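Local coordinates for SusD superfamily protein (Bacteroides thetaiotaomicron, PDB 3MCX) that is of unknown function but, as a zinc-binding outer-membrane member of the SusD family, probably binds nutrient glycans at the cell surface, at residues 282-286 with 314-318; 54-60 with 289-294; 334-338 with 413-417. Residues are numbered along the deposited sequence.

Interaction 1 of 3, residues 282-286 with 314-318; sequences NEATV and KESVI. With ZN (zinc ion), chain D.
Two irregular surface segments, 282-286 and 314-318, run side by side with CA atoms 6.1 Å apart at Asn-282/Ser-316 and again at Ala-284/Ile-318; together they bury 307 Å². Along 314-318, Lys-314 starts extended, at the end of a short strand, and its CB lies 4.0 Å from Asn-282 ND2. Glu-315, also extended, points its CA-to-CB bond away from 282-286. With chi1 and chi2 both t it reaches the zinc ion, OE2 to ZN 1.9 Å, while its backbone O accepts from Asn-282 ND2 at 3.0 Å. Ser-316 (phi/psi -50/132, chi1 t) donates from OG to Ile-318 O at 2.9 Å. Val-317 bends the chain (-71/-20), and its N donates to Asn-282 OD1 at 2.9 Å. The t rotamer of Asn-282 thus lets one amide satisfy a C=O and an N-H two residues apart, a side chain imitating a strand's backbone edge. A water bridges Asn-282 OD1 (2.8 Å), Glu-283 O (2.8 Å) and Ser-316 OG (3.1 Å), donating to each. Ile-318, m then t, lays CD1 3.3 Å from Glu-283 O and 3.8 Å from Val-286 CG2. His-330 and Glu-319 complete the protein ligands of the zinc. The contact joins the loop between helix 276-279 and strand 292-293 to the one following strand 313-314, whose antiparallel partner, strand 334-335, supplies Tyr-334 against Asn-282 and Ser-316.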
# COMPACT_ATOMS: atom_id res chain seq x y z
N ASN A 282 12.38 8.56 -14.21
CA ASN A 282 12.50 9.58 -15.25
C ASN A 282 13.90 9.42 -15.82
O ASN A 282 14.88 10.00 -15.34
CB ASN A 282 12.24 10.94 -14.60
CG ASN A 282 12.09 12.06 -15.57
OD1 ASN A 282 12.28 11.92 -16.79
ND2 ASN A 282 11.71 13.24 -15.02
N GLU A 283 13.98 8.57 -16.84
CA GLU A 283 15.25 7.99 -17.28
C GLU A 283 15.86 8.77 -18.43
O GLU A 283 15.15 9.37 -19.25
CB GLU A 283 15.03 6.54 -17.74
CG GLU A 283 14.41 5.62 -16.71
CD GLU A 283 13.83 4.38 -17.32
OE1 GLU A 283 12.80 4.48 -18.01
OE2 GLU A 283 14.41 3.28 -17.09
N ALA A 284 17.19 8.78 -18.54
CA ALA A 284 17.86 9.44 -19.64
C ALA A 284 17.62 8.75 -20.98
O ALA A 284 17.71 9.36 -22.03
CB ALA A 284 19.37 9.56 -19.35
N THR A 285 17.35 7.44 -20.92
CA THR A 285 16.89 6.66 -22.08
C THR A 285 15.72 5.84 -21.55
O THR A 285 15.83 5.16 -20.52
CB THR A 285 18.01 5.73 -22.63
OG1 THR A 285 19.10 6.50 -23.10
CG2 THR A 285 17.49 4.86 -23.80
N VAL A 286 14.57 5.90 -22.22
CA VAL A 286 13.37 5.19 -21.76
C VAL A 286 13.70 3.70 -21.68
O VAL A 286 14.24 3.14 -22.65
CB VAL A 286 12.19 5.40 -22.70
CG1 VAL A 286 10.97 4.54 -22.31
CG2 VAL A 286 11.76 6.89 -22.74
N LYS A 314 7.47 16.22 -12.14
CA LYS A 314 8.60 16.60 -12.96
C LYS A 314 8.30 16.29 -14.44
O LYS A 314 7.72 15.26 -14.75
CB LYS A 314 9.82 15.77 -12.53
CG LYS A 314 10.14 15.86 -11.05
CD LYS A 314 10.50 17.28 -10.68
CE LYS A 314 10.93 17.41 -9.22
NZ LYS A 314 11.04 18.86 -8.79
N GLU A 315 8.79 17.13 -15.34
CA GLU A 315 8.73 16.88 -16.74
C GLU A 315 9.82 15.83 -17.09
O GLU A 315 10.80 15.71 -16.38
CB GLU A 315 9.05 18.18 -17.42
CG GLU A 315 8.79 18.17 -18.82
CD GLU A 315 9.29 19.37 -19.63
OE1 GLU A 315 9.66 20.53 -19.17
OE2 GLU A 315 9.25 19.10 -20.85
N SER A 316 9.63 15.10 -18.18
CA SER A 316 10.65 14.20 -18.71
C SER A 316 12.01 14.88 -18.85
O SER A 316 12.14 15.95 -19.43
CB SER A 316 10.22 13.71 -20.09
OG SER A 316 11.23 12.91 -20.71
N VAL A 317 13.04 14.20 -18.36
CA VAL A 317 14.40 14.69 -18.54
C VAL A 317 14.86 14.56 -20.01
O VAL A 317 15.79 15.23 -20.45
CB VAL A 317 15.44 14.01 -17.59
CG1 VAL A 317 15.10 14.25 -16.11
CG2 VAL A 317 15.55 12.50 -17.87
N ILE A 318 14.19 13.69 -20.77
CA ILE A 318 14.35 13.68 -22.22
C ILE A 318 13.41 14.73 -22.85
O ILE A 318 12.19 14.56 -22.83
CB ILE A 318 14.00 12.31 -22.84
CG1 ILE A 318 14.86 11.19 -22.21
CG2 ILE A 318 14.10 12.34 -24.34
CD1 ILE A 318 14.29 9.76 -22.46
ZN ZN D . 9.76 20.19 -22.38
O HOH W 1 12.67 10.58 -19.21

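Interaction 2 of 3, residues 54-60 with 289-294; sequences ADVQARI and NNLILS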
# COMPACT_ATOMS: atom_id res chain seq x y z
N ALA A 54 -7.14 6.62 -10.64
CA ALA A 54 -7.22 7.57 -11.76
C ALA A 54 -6.05 8.53 -11.91
O ALA A 54 -6.03 9.30 -12.89
CB ALA A 54 -8.53 8.39 -11.68
N ASP A 55 -5.15 8.53 -10.92
CA ASP A 55 -4.08 9.51 -10.80
C ASP A 55 -2.75 9.05 -11.36
O ASP A 55 -1.92 9.90 -11.74
CB ASP A 55 -3.93 9.95 -9.35
CG ASP A 55 -5.11 10.74 -8.86
OD1 ASP A 55 -5.63 11.58 -9.64
OD2 ASP A 55 -5.52 10.53 -7.69
N VAL A 56 -2.49 7.74 -11.31
CA VAL A 56 -1.25 7.14 -11.81
C VAL A 56 -1.68 6.16 -12.88
O VAL A 56 -2.53 5.29 -12.64
CB VAL A 56 -0.45 6.46 -10.71
CG1 VAL A 56 0.77 5.78 -11.32
CG2 VAL A 56 -0.02 7.44 -9.60
N GLN A 57 -1.12 6.30 -14.07
CA GLN A 57 -1.50 5.47 -15.21
C GLN A 57 -0.28 4.76 -15.79
O GLN A 57 0.86 5.17 -15.56
CB GLN A 57 -2.16 6.31 -16.31
CG GLN A 57 -1.32 7.47 -16.80
CD GLN A 57 -1.89 8.11 -18.02
OE1 GLN A 57 -2.69 9.06 -17.98
NE2 GLN A 57 -1.50 7.58 -19.17
N ALA A 58 -0.50 3.72 -16.58
CA ALA A 58 0.58 3.22 -17.43
C ALA A 58 0.99 4.30 -18.41
O ALA A 58 0.15 5.06 -18.92
CB ALA A 58 0.13 1.94 -18.20
N ARG A 59 2.27 4.30 -18.74
CA ARG A 59 2.77 5.10 -19.84
C ARG A 59 2.46 4.51 -21.23
O ARG A 59 2.22 5.24 -22.19
CB ARG A 59 4.28 5.34 -19.68
CG ARG A 59 4.95 6.16 -20.78
CD ARG A 59 6.46 6.35 -20.59
NE ARG A 59 7.16 5.05 -20.49
CZ ARG A 59 7.49 4.28 -21.52
NH1 ARG A 59 7.29 4.65 -22.77
NH2 ARG A 59 8.06 3.10 -21.27
N ILE A 60 2.57 3.18 -21.30
CA ILE A 60 2.45 2.43 -22.51
C ILE A 60 1.80 1.07 -22.18
O ILE A 60 2.09 0.46 -21.14
CB ILE A 60 3.84 2.30 -23.21
CG1 ILE A 60 3.70 1.88 -24.65
CG2 ILE A 60 4.79 1.44 -22.43
CD1 ILE A 60 5.02 2.06 -25.46
N ASN A 289 10.53 2.47 -17.19
CA ASN A 289 9.36 3.19 -16.73
C ASN A 289 8.05 2.63 -17.30
O ASN A 289 7.96 2.34 -18.49
CB ASN A 289 9.47 4.68 -17.14
CG ASN A 289 8.22 5.46 -16.85
OD1 ASN A 289 7.22 5.30 -17.57
ND2 ASN A 289 8.25 6.30 -15.80
N ASN A 290 7.06 2.50 -16.44
CA ASN A 290 5.69 2.38 -16.94
C ASN A 290 4.64 2.98 -16.05
O ASN A 290 3.51 2.52 -16.05
CB ASN A 290 5.31 0.96 -17.34
CG ASN A 290 4.23 0.96 -18.42
OD1 ASN A 290 4.04 2.00 -19.08
ND2 ASN A 290 3.55 -0.18 -18.65
N LEU A 291 5.00 4.01 -15.27
CA LEU A 291 4.07 4.74 -14.42
C LEU A 291 4.31 6.22 -14.62
O LEU A 291 5.44 6.70 -14.48
CB LEU A 291 4.24 4.37 -12.96
CG LEU A 291 3.85 2.93 -12.60
CD1 LEU A 291 4.53 2.48 -11.32
CD2 LEU A 291 2.33 2.73 -12.47
N ILE A 292 3.24 6.93 -14.96
CA ILE A 292 3.26 8.38 -15.06
C ILE A 292 1.99 8.91 -14.45
O ILE A 292 1.01 8.16 -14.30
CB ILE A 292 3.43 8.90 -16.49
CG1 ILE A 292 2.31 8.40 -17.45
CG2 ILE A 292 4.85 8.50 -17.04
CD1 ILE A 292 2.28 9.06 -18.83
N LEU A 293 1.99 10.19 -14.10
CA LEU A 293 0.82 10.85 -13.55
C LEU A 293 -0.17 11.19 -14.66
O LEU A 293 0.24 11.57 -15.78
CB LEU A 293 1.25 12.11 -12.81
CG LEU A 293 2.24 11.88 -11.65
CD1 LEU A 293 2.86 13.19 -11.11
CD2 LEU A 293 1.54 11.10 -10.50
N SER A 294 -1.46 11.07 -14.35
CA SER A 294 -2.51 11.42 -15.29
C SER A 294 -2.84 12.91 -15.25
O SER A 294 -2.48 13.64 -14.32
CB SER A 294 -3.76 10.64 -14.95
OG SER A 294 -4.30 11.13 -13.74
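The backbones of 54-60 and 289-294 pair antiparallel, forming a minimal two-stranded sheet in a largely helical SusD-family fold. Gln-57 and Ile-292 are a hydrogen-bonded pair, N to O 2.8 Å from Gln-57 to Ile-292 and 3.0 Å from Ile-292 to Gln-57; Val-56 and Leu-293 form the adjoining non-hydrogen-bonded pair, CA-CA 4.6 Å. Beyond it, Ser-294 N donates to Asp-55 O at 2.9 Å. Ser-294 is also the N-cap of helix 295-301, and its OG donates to Ala-54 O at 2.7 Å, so the pairing runs straight into a helix start. On one face Val-56 CG1 meets Leu-291 CD2 at 3.6 Å, and CG2 meets Leu-293 CD2 at 4.1 Å; on the other, Gln-57 CG packs on Ile-292 CG1 at 3.8 Å, while the Gln-57 amide bonds to Trp-437. Past the strands, side chains take over the bonding. Asn-290 OD1 accepts from Ile-60 N at 2.9 Å and its ND2 donates to Ile-60 O at 3.0 Å, one amide holding both backbone groups of a residue. Arg-59 extends along Asn-289 and is further held by Gly-323 O: its NE reaches Asn-289 OD1 at 2.9 Å, and its NH2 meets Asn-289 O, also at 2.9 Å, near the guanidinium plane.

Interaction 3 of 3, residues 334-338 with 413-417; sequences YLAKF and ELVGE
Lys-337, Val-415 and Leu-335 bury the most surface where 334-338, leaving a short strand, meets 413-417, the turn following helix 403-414. The contact covers 264 Å², with the closest CA atoms, Lys-337 and Gly-416, 7.5 Å apart. Leu-414 to Glu-417 form a type II beta turn, closed by Glu-417 N to Leu-414 O at 3.0 Å. Lys-337 (-68/-25) points its CB at this turn and, after chi1 near -83°, runs fully extended through three t angles. Its NZ donates to Val-415 O at 2.8 Å, Glu-413 O at 2.9 Å and Glu-417 OE2 at 2.8 Å, the last a salt bridge. Val-415 (-52/130, chi1 p) fills the first central position of the turn; its CG1 stands 4.0 Å from Leu-335 CD1 and 3.7 Å from Lys-337 NZ. Leu-335, on the strand with chi1 t and chi2 p, brings CD2 to 3.7 Å from Gly-416 CA. Gly-416 adopts 88/-3 in the second central position, where a CB would clash with Leu-335 CD2 and press on the preceding carbonyl, so both turn and packing demand glycine. Phe-338 (chi1 m) directs its ring edge there, CZ 3.4 Å from Gly-416 O, and packs edge-to-face with Trp-46. Arg-355 pairs with both Glu-417 and Glu-413, the latter also bonded to Tyr-244. In chemical terms, a buried ammonium has its charge balanced by Glu-417 and its other hydrogen bonds taken up by two main-chain carbonyls, Glu-413 O and Val-415 O, which ties the exit of helix 403-414 to the segment leaving strand 334-335.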
# COMPACT_ATOMS: atom_id res chain seq x y z
N TYR A 334 6.07 12.92 -14.27
CA TYR A 334 6.92 11.97 -13.56
C TYR A 334 6.84 12.26 -12.06
O TYR A 334 6.99 13.42 -11.65
CB TYR A 334 8.37 12.06 -14.06
CG TYR A 334 8.49 11.57 -15.48
CD1 TYR A 334 8.17 12.37 -16.52
CD2 TYR A 334 8.90 10.26 -15.78
CE1 TYR A 334 8.22 11.94 -17.82
CE2 TYR A 334 8.95 9.81 -17.11
CZ TYR A 334 8.65 10.67 -18.12
OH TYR A 334 8.73 10.28 -19.45
N LEU A 335 6.53 11.24 -11.27
CA LEU A 335 6.43 11.36 -9.82
C LEU A 335 7.81 11.17 -9.23
O LEU A 335 8.44 10.14 -9.50
CB LEU A 335 5.46 10.30 -9.29
CG LEU A 335 5.22 10.33 -7.78
CD1 LEU A 335 4.57 11.64 -7.39
CD2 LEU A 335 4.42 9.10 -7.31
N ALA A 336 8.27 12.10 -8.40
CA ALA A 336 9.65 12.09 -7.88
C ALA A 336 9.74 11.68 -6.39
O ALA A 336 10.66 12.07 -5.70
CB ALA A 336 10.32 13.45 -8.11
N LYS A 337 8.77 10.93 -5.89
CA LYS A 337 8.77 10.50 -4.50
C LYS A 337 9.88 9.50 -4.13
O LYS A 337 10.24 9.42 -2.98
CB LYS A 337 7.44 9.88 -4.08
CG LYS A 337 6.42 10.89 -3.71
CD LYS A 337 5.21 10.23 -3.06
CE LYS A 337 4.29 11.32 -2.61
NZ LYS A 337 2.99 10.85 -2.12
N PHE A 338 10.39 8.73 -5.10
CA PHE A 338 11.31 7.63 -4.79
C PHE A 338 12.59 7.74 -5.61
O PHE A 338 12.93 6.86 -6.42
CB PHE A 338 10.60 6.29 -5.03
CG PHE A 338 9.21 6.25 -4.47
CD1 PHE A 338 9.00 6.44 -3.11
CD2 PHE A 338 8.08 6.11 -5.31
CE1 PHE A 338 7.68 6.45 -2.57
CE2 PHE A 338 6.77 6.12 -4.77
CZ PHE A 338 6.59 6.30 -3.39
N GLU A 413 -1.77 13.69 -1.14
CA GLU A 413 -0.76 13.34 -0.17
C GLU A 413 -0.16 11.97 -0.42
O GLU A 413 1.03 11.78 -0.22
CB GLU A 413 -1.35 13.38 1.26
CG GLU A 413 -0.30 13.17 2.35
CD GLU A 413 0.85 14.18 2.26
OE1 GLU A 413 0.56 15.37 2.02
OE2 GLU A 413 2.04 13.80 2.44
N LEU A 414 -0.98 11.01 -0.84
CA LEU A 414 -0.59 9.60 -0.84
C LEU A 414 -0.38 9.02 -2.24
O LEU A 414 -0.20 7.82 -2.40
CB LEU A 414 -1.64 8.77 -0.09
CG LEU A 414 -1.84 9.19 1.39
CD1 LEU A 414 -2.98 8.41 2.04
CD2 LEU A 414 -0.54 8.99 2.17
N VAL A 415 -0.36 9.90 -3.24
CA VAL A 415 -0.07 9.46 -4.61
C VAL A 415 1.22 8.64 -4.64
O VAL A 415 2.23 9.04 -4.08
CB VAL A 415 0.01 10.66 -5.59
CG1 VAL A 415 1.19 11.62 -5.24
CG2 VAL A 415 0.10 10.16 -7.04
N GLY A 416 1.19 7.48 -5.25
CA GLY A 416 2.40 6.65 -5.35
C GLY A 416 2.64 5.71 -4.18
O GLY A 416 3.55 4.91 -4.22
N GLU A 417 1.78 5.75 -3.17
CA GLU A 417 1.98 5.00 -1.94
C GLU A 417 0.99 3.83 -1.74
O GLU A 417 0.95 3.21 -0.66
CB GLU A 417 2.06 5.96 -0.74
CG GLU A 417 3.27 6.88 -0.85
CD GLU A 417 3.33 7.92 0.26
OE1 GLU A 417 3.78 7.59 1.37
OE2 GLU A 417 2.87 9.04 0.01

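The three contacts lie on one side of the chain's centre and touch one another. Interactions 1 and 2, centres about 14 Å apart, join through Glu-283 OE1, which probably accepts from Asn-289 N at 3.1 Å, and through Val-286 CG1 against Arg-59 NH2 at 3.4 Å. Interaction 3 meets interaction 1 through strand pairing, Lys-314 N to Tyr-334 O 2.9 Å. The apolar seam with interaction 2, centres about 11 Å apart, includes Val-56 CG2 to Val-415 CG2 at 3.7 Å. Zinc is bound directly in interaction 1; the nearest side-chain atoms of Leu-293 and Leu-335 lie about 10 and 12 Å from those of Glu-315.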